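Local coordinates for gram-negative insecticidal protein (Chromobacterium piscinae, PDB 6FBM) that acts as an insecticidal toxin of the membrane attack complex/perforin (MACPF) family, probably by assembling into pores in target-cell membranes, at residues Phe73-Ser78 / Ser197-Ala202; Gln114-Ile119 / Asp376-Gly381; Leu190-Ser195 / Asn226-Asn231. One frame throughout, in Å; residues are numbered along the deposited sequence.

Contact 1: Phe73-Ser78 / Ser197-Ala202; sequences FKQDVS and SLSTTA
Q75 reaches S199 through an extended chain: CG lies anti to its own carbonyl carbon, chi2 of -172° sets CD anti to CA, and the extended chain brings the amide from strand 64-78 to the first turn of helix 198-209. There NE2 donates to the backbone oxygen S199 O at 2.7 Å. The evidence for a strong bond is its shortness and an N-H...O angle of 162°. The acceptor lies almost in the amide plane of Q75, whereas NE2 stands 24° off the carbonyl plane of S199. The other amide branch turns to the S199 side chain, with OE1 3.7 Å from S199 CB, while the methyl A202 CB, nearly one helical turn on, sits 3.8 Å from Q75 NE2.

Two residues along the strand, V77 extends the contact with its two methyls divided between neighbouring helix residues. CG2 packs on S199 CB at 3.7 Å, and CG1 meets L198 CD1 at 3.9 Å, these two side chains crossing obliquely. S199 therefore takes the amide on its carbonyl and the methyl on its CB.

T124 OG1 is a second partner of Q75 NE2, tying the amide to strand 120-134, which pairs antiparallel with strand 64-78. L198, T201 and A202 also touch F228 of helix 220-230, and L198 touches T120, where strand 120-134 begins. The first turn of helix 198-209 thus meets both the MACPF sheet and the next helix.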
ATOM      1  N   PHE A  73      23.749  -1.335 -27.690  1.00 39.14           N
ATOM      2  CA  PHE A  73      24.813  -2.168 -27.172  1.00 38.14           C
ATOM      3  C   PHE A  73      26.148  -1.544 -27.565  1.00 35.03           C
ATOM      4  O   PHE A  73      26.362  -1.218 -28.712  1.00 37.79           O
ATOM      5  CB  PHE A  73      24.674  -3.554 -27.759  1.00 39.11           C
ATOM      6  CG  PHE A  73      25.635  -4.530 -27.196  1.00 40.02           C
ATOM      7  CD1 PHE A  73      25.352  -5.185 -26.004  1.00 38.80           C
ATOM      8  CD2 PHE A  73      26.842  -4.798 -27.862  1.00 43.13           C
ATOM      9  CE1 PHE A  73      26.256  -6.091 -25.475  1.00 40.25           C
ATOM     10  CE2 PHE A  73      27.757  -5.703 -27.339  1.00 44.05           C
ATOM     11  CZ  PHE A  73      27.467  -6.342 -26.144  1.00 41.13           C
ATOM     12  N   LYS A  74      27.041  -1.368 -26.608  1.00 33.14           N
ATOM     13  CA  LYS A  74      28.327  -0.700 -26.859  1.00 33.34           C
ATOM     14  C   LYS A  74      29.425  -1.418 -26.115  1.00 28.54           C
ATOM     15  O   LYS A  74      29.220  -1.835 -24.985  1.00 29.23           O
ATOM     16  CB  LYS A  74      28.306   0.732 -26.363  1.00 36.35           C
ATOM     17  CG  LYS A  74      27.779   1.738 -27.375  1.00 38.14           C
ATOM     18  CD  LYS A  74      27.694   3.160 -26.830  1.00 38.71           C
ATOM     19  CE  LYS A  74      26.353   3.617 -26.223  1.00 41.05           C
ATOM     20  NZ  LYS A  74      25.716   4.824 -26.827  1.00 42.53           N
ATOM     21  N   GLN A  75      30.590  -1.535 -26.742  1.00 25.83           N
ATOM     22  CA  GLN A  75      31.783  -2.063 -26.080  1.00 24.06           C
ATOM     23  C   GLN A  75      32.980  -1.156 -26.292  1.00 24.04           C
ATOM     24  O   GLN A  75      33.269  -0.742 -27.407  1.00 26.32           O
ATOM     25  CB  GLN A  75      32.113  -3.445 -26.602  1.00 22.79           C
ATOM     26  CG  GLN A  75      31.110  -4.514 -26.171  1.00 21.93           C
ATOM     27  CD  GLN A  75      31.582  -5.889 -26.550  1.00 20.25           C
ATOM     28  OE1 GLN A  75      31.798  -6.165 -27.730  1.00 19.98           O
ATOM     29  NE2 GLN A  75      31.771  -6.753 -25.554  1.00 19.20           N
ATOM     30  N   ASP A  76      33.674  -0.852 -25.207  1.00 24.50           N
ATOM     31  CA  ASP A  76      35.001  -0.259 -25.278  1.00 25.59           C
ATOM     32  C   ASP A  76      35.945  -1.267 -24.696  1.00 23.83           C
ATOM     33  O   ASP A  76      35.812  -1.637 -23.547  1.00 22.26           O
ATOM     34  CB  ASP A  76      35.064   1.043 -24.492  1.00 28.24           C
ATOM     35  CG  ASP A  76      34.075   2.076 -25.015  1.00 30.38           C
ATOM     36  OD1 ASP A  76      34.015   2.304 -26.256  1.00 29.41           O
ATOM     37  OD2 ASP A  76      33.350   2.628 -24.167  1.00 33.40           O
ATOM     38  N   VAL A  77      36.874  -1.727 -25.527  1.00 23.67           N
ATOM     39  CA  VAL A  77      37.804  -2.793 -25.186  1.00 21.73           C
ATOM     40  C   VAL A  77      39.216  -2.386 -25.578  1.00 20.14           C
ATOM     41  O   VAL A  77      39.456  -1.858 -26.666  1.00 20.93           O
ATOM     42  CB  VAL A  77      37.423  -4.097 -25.904  1.00 20.90           C
ATOM     43  CG1 VAL A  77      38.414  -5.201 -25.602  1.00 19.81           C
ATOM     44  CG2 VAL A  77      36.018  -4.519 -25.501  1.00 20.60           C
ATOM     45  N   SER A  78      40.151  -2.620 -24.678  1.00 20.06           N
ATOM     46  CA  SER A  78      41.543  -2.356 -24.986  1.00 21.27           C
ATOM     47  C   SER A  78      42.498  -3.060 -24.023  1.00 23.13           C
ATOM     48  O   SER A  78      42.213  -3.210 -22.822  1.00 19.95           O
ATOM     49  CB  SER A  78      41.823  -0.845 -24.976  1.00 20.94           C
ATOM     50  OG  SER A  78      43.125  -0.606 -25.460  1.00 20.23           O
ATOM     51  N   SER A 197      37.806 -13.545 -30.223  1.00 35.53           N
ATOM     52  CA  SER A 197      38.125 -12.189 -29.712  1.00 31.45           C
ATOM     53  C   SER A 197      37.540 -11.992 -28.301  1.00 29.77           C
ATOM     54  O   SER A 197      36.505 -12.560 -27.971  1.00 29.89           O
ATOM     55  CB  SER A 197      37.683 -11.074 -30.686  1.00 29.44           C
ATOM     56  OG  SER A 197      36.348 -10.622 -30.469  1.00 28.47           O
ATOM     57  N   LEU A 198      38.243 -11.239 -27.461  1.00 28.62           N
ATOM     58  CA  LEU A 198      37.848 -10.973 -26.070  1.00 25.91           C
ATOM     59  C   LEU A 198      36.511 -10.235 -26.033  1.00 26.10           C
ATOM     60  O   LEU A 198      35.639 -10.559 -25.213  1.00 28.97           O
ATOM     61  CB  LEU A 198      38.951 -10.190 -25.323  1.00 24.59           C
ATOM     62  CG  LEU A 198      38.817  -9.747 -23.842  1.00 24.98           C
ATOM     63  CD1 LEU A 198      37.846  -8.572 -23.655  1.00 23.72           C
ATOM     64  CD2 LEU A 198      38.433 -10.938 -22.955  1.00 24.50           C
ATOM     65  N   SER A 199      36.331  -9.283 -26.938  1.00 24.89           N
ATOM     66  CA  SER A 199      35.133  -8.465 -26.939  1.00 24.54           C
ATOM     67  C   SER A 199      33.863  -9.300 -27.212  1.00 24.22           C
ATOM     68  O   SER A 199      32.822  -9.078 -26.574  1.00 24.93           O
ATOM     69  CB  SER A 199      35.290  -7.280 -27.909  1.00 24.77           C
ATOM     70  OG  SER A 199      35.244  -7.716 -29.261  1.00 25.11           O
ATOM     71  N   THR A 200      33.970 -10.268 -28.129  1.00 23.99           N
ATOM     72  CA  THR A 200      32.884 -11.203 -28.426  1.00 22.72           C
ATOM     73  C   THR A 200      32.601 -12.113 -27.226  1.00 22.28           C
ATOM     74  O   THR A 200      31.456 -12.318 -26.860  1.00 23.44           O
ATOM     75  CB  THR A 200      33.196 -12.022 -29.711  1.00 23.74           C
ATOM     76  OG1 THR A 200      33.121 -11.164 -30.854  1.00 22.16           O
ATOM     77  CG2 THR A 200      32.196 -13.185 -29.912  1.00 23.89           C
ATOM     78  N   THR A 201      33.645 -12.648 -26.602  1.00 21.88           N
ATOM     79  CA  THR A 201      33.487 -13.462 -25.380  1.00 21.62           C
ATOM     80  C   THR A 201      32.808 -12.669 -24.260  1.00 21.22           C
ATOM     81  O   THR A 201      31.966 -13.205 -23.537  1.00 19.99           O
ATOM     82  CB  THR A 201      34.842 -13.996 -24.904  1.00 21.06           C
ATOM     83  OG1 THR A 201      35.518 -14.589 -26.018  1.00 21.55           O
ATOM     84  CG2 THR A 201      34.668 -15.046 -23.819  1.00 20.56           C
ATOM     85  N   ALA A 202      33.170 -11.403 -24.135  1.00 20.69           N
ATOM     86  CA  ALA A 202      32.576 -10.539 -23.132  1.00 21.14           C
ATOM     87  C   ALA A 202      31.112 -10.318 -23.415  1.00 20.99           C
ATOM     88  O   ALA A 202      30.284 -10.432 -22.519  1.00 19.33           O
ATOM     89  CB  ALA A 202      33.318  -9.208 -23.079  1.00 20.78           C
TER

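Contact 2: Gln114-Ile119 / Asp376-Gly381; sequences QQLTEI and DLFDLG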
ATOM      1  N   GLN A 114      43.864  -1.807 -12.796  1.00 19.18           N
ATOM      2  CA  GLN A 114      44.121  -0.599 -13.558  1.00 19.32           C
ATOM      3  C   GLN A 114      45.611  -0.405 -13.790  1.00 18.91           C
ATOM      4  O   GLN A 114      46.035  -0.025 -14.874  1.00 19.46           O
ATOM      5  CB  GLN A 114      43.549   0.621 -12.832  1.00 20.17           C
ATOM      6  CG  GLN A 114      42.038   0.721 -12.839  1.00 19.71           C
ATOM      7  CD  GLN A 114      41.538   1.826 -11.939  1.00 20.18           C
ATOM      8  OE1 GLN A 114      40.776   1.580 -10.992  1.00 21.38           O
ATOM      9  NE2 GLN A 114      41.962   3.058 -12.218  1.00 19.23           N
ATOM     10  N   GLN A 115      46.388  -0.672 -12.755  1.00 19.06           N
ATOM     11  CA  GLN A 115      47.822  -0.453 -12.788  1.00 20.09           C
ATOM     12  C   GLN A 115      48.581  -1.643 -13.396  1.00 19.24           C
ATOM     13  O   GLN A 115      49.637  -1.457 -13.985  1.00 21.00           O
ATOM     14  CB  GLN A 115      48.338  -0.182 -11.382  1.00 20.30           C
ATOM     15  CG  GLN A 115      47.685   0.980 -10.678  1.00 20.72           C
ATOM     16  CD  GLN A 115      48.341   1.247  -9.322  1.00 21.97           C
ATOM     17  OE1 GLN A 115      49.281   2.054  -9.203  1.00 23.60           O
ATOM     18  NE2 GLN A 115      47.818   0.612  -8.282  1.00 23.34           N
ATOM     19  N   LEU A 116      48.064  -2.857 -13.236  1.00 17.02           N
ATOM     20  CA  LEU A 116      48.688  -4.001 -13.883  1.00 16.19           C
ATOM     21  C   LEU A 116      48.735  -3.873 -15.399  1.00 15.44           C
ATOM     22  O   LEU A 116      47.925  -3.186 -16.024  1.00 16.26           O
ATOM     23  CB  LEU A 116      48.009  -5.316 -13.493  1.00 15.44           C
ATOM     24  CG  LEU A 116      48.326  -5.769 -12.071  1.00 15.77           C
ATOM     25  CD1 LEU A 116      47.592  -7.079 -11.784  1.00 15.51           C
ATOM     26  CD2 LEU A 116      49.860  -5.927 -11.897  1.00 15.61           C
ATOM     27  N   THR A 117      49.694  -4.561 -15.967  1.00 14.54           N
ATOM     28  CA  THR A 117      49.888  -4.606 -17.383  1.00 14.22           C
ATOM     29  C   THR A 117      49.441  -6.010 -17.810  1.00 13.66           C
ATOM     30  O   THR A 117      49.118  -6.842 -16.949  1.00 12.84           O
ATOM     31  CB  THR A 117      51.345  -4.209 -17.713  1.00 14.42           C
ATOM     32  OG1 THR A 117      51.440  -3.801 -19.066  1.00 14.93           O
ATOM     33  CG2 THR A 117      52.321  -5.301 -17.465  1.00 14.17           C
ATOM     34  N   GLU A 118      49.313  -6.266 -19.117  1.00 13.59           N
ATOM     35  CA  GLU A 118      48.736  -7.533 -19.611  1.00 14.06           C
ATOM     36  C   GLU A 118      47.270  -7.799 -19.205  1.00 14.64           C
ATOM     37  O   GLU A 118      46.790  -8.949 -19.253  1.00 14.04           O
ATOM     38  CB  GLU A 118      49.575  -8.757 -19.165  1.00 13.67           C
ATOM     39  CG  GLU A 118      51.078  -8.695 -19.402  1.00 13.14           C
ATOM     40  CD  GLU A 118      51.462  -8.676 -20.863  1.00 13.31           C
ATOM     41  OE1 GLU A 118      50.587  -8.780 -21.763  1.00 12.68           O
ATOM     42  OE2 GLU A 118      52.686  -8.543 -21.087  1.00 13.48           O
ATOM     43  N   ILE A 119      46.556  -6.735 -18.801  1.00 15.12           N
ATOM     44  CA  ILE A 119      45.137  -6.804 -18.474  1.00 15.52           C
ATOM     45  C   ILE A 119      44.409  -6.187 -19.657  1.00 15.76           C
ATOM     46  O   ILE A 119      44.840  -5.153 -20.228  1.00 16.95           O
ATOM     47  CB  ILE A 119      44.803  -6.007 -17.218  1.00 15.51           C
ATOM     48  CG1 ILE A 119      45.606  -6.521 -16.016  1.00 15.60           C
ATOM     49  CG2 ILE A 119      43.307  -6.039 -16.917  1.00 15.98           C
ATOM     50  CD1 ILE A 119      45.235  -7.888 -15.514  1.00 15.33           C
ATOM     51  N   ASP A 376      56.061 -15.508 -12.340  1.00 17.56           N
ATOM     52  CA  ASP A 376      54.910 -14.736 -12.753  1.00 18.11           C
ATOM     53  C   ASP A 376      54.219 -14.183 -11.498  1.00 18.00           C
ATOM     54  O   ASP A 376      53.270 -14.763 -10.995  1.00 17.49           O
ATOM     55  CB  ASP A 376      53.978 -15.632 -13.586  1.00 17.69           C
ATOM     56  CG  ASP A 376      52.939 -14.837 -14.382  1.00 17.63           C
ATOM     57  OD1 ASP A 376      52.733 -13.632 -14.091  1.00 17.80           O
ATOM     58  OD2 ASP A 376      52.346 -15.427 -15.315  1.00 16.09           O
ATOM     59  N   LEU A 377      54.725 -13.060 -11.000  1.00 18.97           N
ATOM     60  CA  LEU A 377      54.345 -12.546  -9.652  1.00 19.67           C
ATOM     61  C   LEU A 377      52.843 -12.251  -9.514  1.00 19.40           C
ATOM     62  O   LEU A 377      52.199 -12.695  -8.557  1.00 17.50           O
ATOM     63  CB  LEU A 377      55.107 -11.261  -9.327  1.00 20.30           C
ATOM     64  CG  LEU A 377      54.902 -10.666  -7.926  1.00 21.89           C
ATOM     65  CD1 LEU A 377      54.905 -11.700  -6.790  1.00 22.80           C
ATOM     66  CD2 LEU A 377      55.986  -9.601  -7.672  1.00 22.21           C
ATOM     67  N   PHE A 378      52.316 -11.526 -10.504  1.00 18.82           N
ATOM     68  CA  PHE A 378      50.922 -11.095 -10.522  1.00 18.38           C
ATOM     69  C   PHE A 378      49.983 -12.079 -11.231  1.00 18.18           C
ATOM     70  O   PHE A 378      48.821 -11.760 -11.448  1.00 17.19           O
ATOM     71  CB  PHE A 378      50.856  -9.720 -11.188  1.00 18.53           C
ATOM     72  CG  PHE A 378      51.856  -8.752 -10.631  1.00 17.91           C
ATOM     73  CD1 PHE A 378      51.724  -8.284  -9.340  1.00 18.21           C
ATOM     74  CD2 PHE A 378      52.937  -8.361 -11.371  1.00 18.17           C
ATOM     75  CE1 PHE A 378      52.658  -7.433  -8.786  1.00 19.11           C
ATOM     76  CE2 PHE A 378      53.894  -7.505 -10.841  1.00 19.37           C
ATOM     77  CZ  PHE A 378      53.746  -7.020  -9.542  1.00 19.07           C
ATOM     78  N   ASP A 379      50.498 -13.268 -11.587  1.00 18.44           N
ATOM     79  CA  ASP A 379      49.709 -14.366 -12.125  1.00 19.11           C
ATOM     80  C   ASP A 379      48.974 -13.896 -13.367  1.00 19.49           C
ATOM     81  O   ASP A 379      47.757 -14.052 -13.501  1.00 21.10           O
ATOM     82  CB  ASP A 379      48.734 -14.903 -11.051  1.00 20.83           C
ATOM     83  CG  ASP A 379      47.965 -16.129 -11.482  1.00 22.80           C
ATOM     84  OD1 ASP A 379      48.481 -16.930 -12.299  1.00 24.29           O
ATOM     85  OD2 ASP A 379      46.819 -16.277 -11.001  1.00 25.37           O
ATOM     86  N   LEU A 380      49.718 -13.253 -14.259  1.00 17.88           N
ATOM     87  CA  LEU A 380      49.183 -12.714 -15.494  1.00 16.79           C
ATOM     88  C   LEU A 380      49.191 -13.681 -16.658  1.00 16.34           C
ATOM     89  O   LEU A 380      48.689 -13.336 -17.708  1.00 17.25           O
ATOM     90  CB  LEU A 380      50.006 -11.499 -15.900  1.00 16.89           C
ATOM     91  CG  LEU A 380      50.108 -10.377 -14.897  1.00 16.94           C
ATOM     92  CD1 LEU A 380      51.049  -9.310 -15.366  1.00 16.41           C
ATOM     93  CD2 LEU A 380      48.736  -9.810 -14.637  1.00 17.49           C
ATOM     94  N   GLY A 381      49.774 -14.865 -16.485  1.00 16.16           N
ATOM     95  CA  GLY A 381      50.015 -15.807 -17.583  1.00 15.83           C
ATOM     96  C   GLY A 381      51.090 -15.387 -18.564  1.00 15.68           C
ATOM     97  O   GLY A 381      51.061 -15.815 -19.726  1.00 16.02           O
TER
HETATM   98  O   HOH W   1      46.915 -11.592 -19.174  1.00 20.10           O
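Water 1 joins the backbones of E118 and L380, donating to E118 O at 2.6 Å and to L380 O at 2.9 Å. Two carbonyl oxygens that could not bond each other are thus bridged by one molecule using both its protons, and no direct hydrogen bond links the segments.

Beside this bridge L380 pushes its isobutyl group into the loop that follows helix 111-115. Its CD1 lies 3.5 Å from T117 O and also faces CB and CG of E118, while CD2 touches I119 CD1 and L116 CD1, both at 4.1 Å. The side chains of E118 and I119 each cross L380 at about a right angle. L116 has a second role: its other methyl, CD2, stands over one face of the F378 ring, 4.0 Å from the centroid and 22° off the normal, a CH-pi contact displaced toward CG. L377 CG covers the opposite face.

The type I turn D376-D379 holds F378, and L380 follows directly after it. L380 N donates to D376 OD1 at 3.0 Å, from 40° above the carboxylate plane, which ties the loop across its base. E118 bends away at chi2, and its OE2 bonds S443 OG.

Chemically, the side chains of these two segments meet through apolar carbons, those of E118 included, and the polar link found between them is the water bridge; nearby, S443 and K188 add polar bonds of their own, K188 NZ to D379 O.

Contact 3: Leu190-Ser195 / Asn226-Asn231; sequences LKMDSS and NSFRSN
M192 lies across S227 near the C-terminal end of helix 220-230, in the helical cluster that joins two strands of the MACPF sheet, 179-187 and 232-239. The hydroxyl S227 OG touches M192 at two carbons, CA at 3.5 Å and CG at 3.6 Å. Farther along the side chain, SD passes F228 CA at 3.8 Å; chi3 of 76° then bends CE round to F228 CB and to the edge of the ring, near its plane. M192 and F228 run side by side, pointing the same way.

K191 and N231 cross at about a right angle, with K191 CB 3.8 Å from N231 CG. A water lies between K191 and S227: it bonds S227 OG at 3.1 Å and gives K191 O a weak, longer bond.

In the next shell, L198 of helix 198-209 packs on both M192 and F228, and Y183 and A185 of strand 179-187 take the aromatic side chain. A backbone bond between N231 and K188 fixes the point where the chain leaves the helix. The final helical turn is closed at N226 O, which S230 grips twice from opposite faces of the carbonyl plane: OG at 2.7 Å and N at 3.0 Å.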
ATOM      1  N   LEU A 190      46.039 -13.650 -21.392  1.00 25.28           N
ATOM      2  CA  LEU A 190      47.117 -14.613 -21.539  1.00 25.36           C
ATOM      3  C   LEU A 190      46.827 -15.932 -20.816  1.00 26.07           C
ATOM      4  O   LEU A 190      47.470 -16.945 -21.102  1.00 26.44           O
ATOM      5  CB  LEU A 190      48.458 -14.037 -21.085  1.00 24.10           C
ATOM      6  CG  LEU A 190      48.892 -12.681 -21.624  1.00 24.89           C
ATOM      7  CD1 LEU A 190      50.242 -12.295 -21.052  1.00 25.21           C
ATOM      8  CD2 LEU A 190      48.829 -12.610 -23.142  1.00 25.00           C
ATOM      9  N   LYS A 191      45.862 -15.936 -19.903  1.00 27.45           N
ATOM     10  CA  LYS A 191      45.386 -17.173 -19.266  1.00 30.02           C
ATOM     11  C   LYS A 191      44.146 -17.785 -19.920  1.00 32.33           C
ATOM     12  O   LYS A 191      43.532 -18.670 -19.334  1.00 34.42           O
ATOM     13  CB  LYS A 191      45.104 -16.919 -17.782  1.00 30.65           C
ATOM     14  CG  LYS A 191      46.278 -16.320 -17.028  1.00 30.10           C
ATOM     15  CD  LYS A 191      46.119 -16.428 -15.523  1.00 31.23           C
ATOM     16  CE  LYS A 191      46.381 -17.812 -14.971  1.00 31.10           C
ATOM     17  NZ  LYS A 191      45.639 -17.950 -13.690  1.00 31.27           N
ATOM     18  N   MET A 192      43.817 -17.392 -21.149  1.00 37.61           N
ATOM     19  CA  MET A 192      42.434 -17.481 -21.636  1.00 42.41           C
ATOM     20  C   MET A 192      42.160 -18.118 -23.020  1.00 54.66           C
ATOM     21  O   MET A 192      41.214 -17.692 -23.706  1.00 67.52           O
ATOM     22  CB  MET A 192      41.846 -16.058 -21.593  1.00 38.67           C
ATOM     23  CG  MET A 192      40.670 -15.834 -20.699  1.00 35.98           C
ATOM     24  SD  MET A 192      39.936 -14.229 -21.064  1.00 29.39           S
ATOM     25  CE  MET A 192      39.079 -14.574 -22.594  1.00 33.41           C
ATOM     26  N   ASP A 193      42.944 -19.122 -23.441  1.00 59.12           N
ATOM     27  CA  ASP A 193      42.606 -19.914 -24.660  1.00 63.30           C
ATOM     28  C   ASP A 193      42.247 -18.994 -25.837  1.00 62.97           C
ATOM     29  O   ASP A 193      41.293 -19.227 -26.592  1.00 53.26           O
ATOM     30  CB  ASP A 193      41.443 -20.885 -24.378  1.00 71.66           C
ATOM     31  CG  ASP A 193      41.721 -21.836 -23.183  1.00 82.03           C
ATOM     32  OD1 ASP A 193      42.891 -22.253 -23.018  1.00 82.37           O
ATOM     33  OD2 ASP A 193      40.778 -22.159 -22.402  1.00 89.09           O
ATOM     34  N   SER A 194      43.051 -17.943 -25.988  1.00 67.88           N
ATOM     35  CA  SER A 194      42.646 -16.735 -26.695  1.00 73.50           C
ATOM     36  C   SER A 194      42.703 -16.921 -28.236  1.00 75.16           C
ATOM     37  O   SER A 194      43.630 -16.463 -28.924  1.00 74.63           O
ATOM     38  CB  SER A 194      43.507 -15.553 -26.228  1.00 73.17           C
ATOM     39  OG  SER A 194      42.872 -14.306 -26.445  1.00 66.16           O
ATOM     40  N   SER A 195      41.661 -17.596 -28.742  1.00 72.50           N
ATOM     41  CA  SER A 195      41.409 -17.802 -30.177  1.00 69.11           C
ATOM     42  C   SER A 195      40.314 -16.846 -30.702  1.00 64.70           C
ATOM     43  O   SER A 195      40.551 -16.078 -31.633  1.00 64.02           O
ATOM     44  CB  SER A 195      40.985 -19.257 -30.415  1.00 69.58           C
ATOM     45  OG  SER A 195      39.901 -19.618 -29.561  1.00 67.61           O
ATOM     46  N   ASN A 226      33.425 -19.434 -19.749  1.00 19.99           N
ATOM     47  CA  ASN A 226      33.946 -19.901 -18.450  1.00 20.75           C
ATOM     48  C   ASN A 226      35.373 -19.420 -18.215  1.00 19.80           C
ATOM     49  O   ASN A 226      35.730 -18.987 -17.126  1.00 20.19           O
ATOM     50  CB  ASN A 226      33.913 -21.435 -18.335  1.00 21.07           C
ATOM     51  CG  ASN A 226      32.522 -21.982 -18.024  1.00 22.19           C
ATOM     52  OD1 ASN A 226      31.633 -21.257 -17.561  1.00 23.43           O
ATOM     53  ND2 ASN A 226      32.341 -23.275 -18.235  1.00 23.31           N
ATOM     54  N   SER A 227      36.167 -19.500 -19.269  1.00 20.09           N
ATOM     55  CA  SER A 227      37.543 -19.029 -19.258  1.00 20.64           C
ATOM     56  C   SER A 227      37.631 -17.518 -18.975  1.00 20.80           C
ATOM     57  O   SER A 227      38.444 -17.058 -18.171  1.00 22.03           O
ATOM     58  CB  SER A 227      38.185 -19.349 -20.601  1.00 20.62           C
ATOM     59  OG  SER A 227      39.577 -19.236 -20.511  1.00 22.22           O
ATOM     60  N   PHE A 228      36.772 -16.759 -19.648  1.00 20.27           N
ATOM     61  CA  PHE A 228      36.649 -15.304 -19.447  1.00 19.07           C
ATOM     62  C   PHE A 228      36.322 -14.967 -17.996  1.00 18.63           C
ATOM     63  O   PHE A 228      37.013 -14.184 -17.347  1.00 17.81           O
ATOM     64  CB  PHE A 228      35.601 -14.729 -20.428  1.00 18.34           C
ATOM     65  CG  PHE A 228      35.189 -13.318 -20.155  1.00 18.06           C
ATOM     66  CD1 PHE A 228      35.970 -12.250 -20.561  1.00 18.85           C
ATOM     67  CD2 PHE A 228      33.989 -13.050 -19.509  1.00 18.74           C
ATOM     68  CE1 PHE A 228      35.558 -10.934 -20.307  1.00 19.95           C
ATOM     69  CE2 PHE A 228      33.572 -11.755 -19.263  1.00 18.75           C
ATOM     70  CZ  PHE A 228      34.360 -10.696 -19.654  1.00 19.27           C
ATOM     71  N   ARG A 229      35.278 -15.597 -17.489  1.00 18.53           N
ATOM     72  CA  ARG A 229      34.810 -15.320 -16.149  1.00 19.35           C
ATOM     73  C   ARG A 229      35.814 -15.667 -15.056  1.00 20.11           C
ATOM     74  O   ARG A 229      36.053 -14.854 -14.166  1.00 21.37           O
ATOM     75  CB  ARG A 229      33.476 -16.032 -15.890  1.00 19.02           C
ATOM     76  CG  ARG A 229      32.322 -15.459 -16.694  1.00 17.87           C
ATOM     77  CD  ARG A 229      30.988 -16.087 -16.320  1.00 17.24           C
ATOM     78  NE  ARG A 229      29.946 -15.608 -17.214  1.00 17.61           N
ATOM     79  CZ  ARG A 229      28.684 -16.034 -17.209  1.00 18.07           C
ATOM     80  NH1 ARG A 229      28.280 -16.957 -16.332  1.00 18.24           N
ATOM     81  NH2 ARG A 229      27.822 -15.551 -18.106  1.00 17.07           N
ATOM     82  N   SER A 230      36.387 -16.861 -15.114  1.00 22.31           N
ATOM     83  CA  SER A 230      37.319 -17.304 -14.071  1.00 23.57           C
ATOM     84  C   SER A 230      38.722 -16.669 -14.177  1.00 23.32           C
ATOM     85  O   SER A 230      39.468 -16.689 -13.195  1.00 24.96           O
ATOM     86  CB  SER A 230      37.367 -18.843 -13.943  1.00 22.93           C
ATOM     87  OG  SER A 230      37.582 -19.439 -15.174  1.00 22.81           O
ATOM     88  N   ASN A 231      39.057 -16.079 -15.327  1.00 21.68           N
ATOM     89  CA  ASN A 231      40.286 -15.266 -15.462  1.00 19.74           C
ATOM     90  C   ASN A 231      40.051 -13.760 -15.624  1.00 19.41           C
ATOM     91  O   ASN A 231      40.941 -13.044 -16.107  1.00 19.82           O
ATOM     92  CB  ASN A 231      41.141 -15.789 -16.615  1.00 19.02           C
ATOM     93  CG  ASN A 231      41.547 -17.233 -16.426  1.00 19.04           C
ATOM     94  OD1 ASN A 231      41.212 -18.103 -17.249  1.00 20.73           O
ATOM     95  ND2 ASN A 231      42.233 -17.509 -15.327  1.00 18.03           N
TER
HETATM   96  O   HOH W   2      41.122 -20.860 -18.372  1.00 14.35           O

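Overall arrangement
Along the chain the segments come in the order 73-78, 114-119, 190-195, 197-202, 226-231 and 376-381, so contact 1 interlocks with contacts 2 and 3, whereas contact 3 is nested within the loop closed by contact 2. Contact centres lie about 14 Å apart for 1 and 3 and for 2 and 3, and about 19 Å for 1 and 2. Contacts 1 and 3 use successive helices, 198-209 and 220-230, and touch through F228; L190 connects contact 3 to contact 2 at G381. In MACPF relatives such helical clusters unfold into membrane-spanning hairpins; if this protein behaves likewise, contacts 1 and 3 would be expected to break. Contact 2 joins the other helical insert, between strands 64-78 and 120-134, to the C-terminal part.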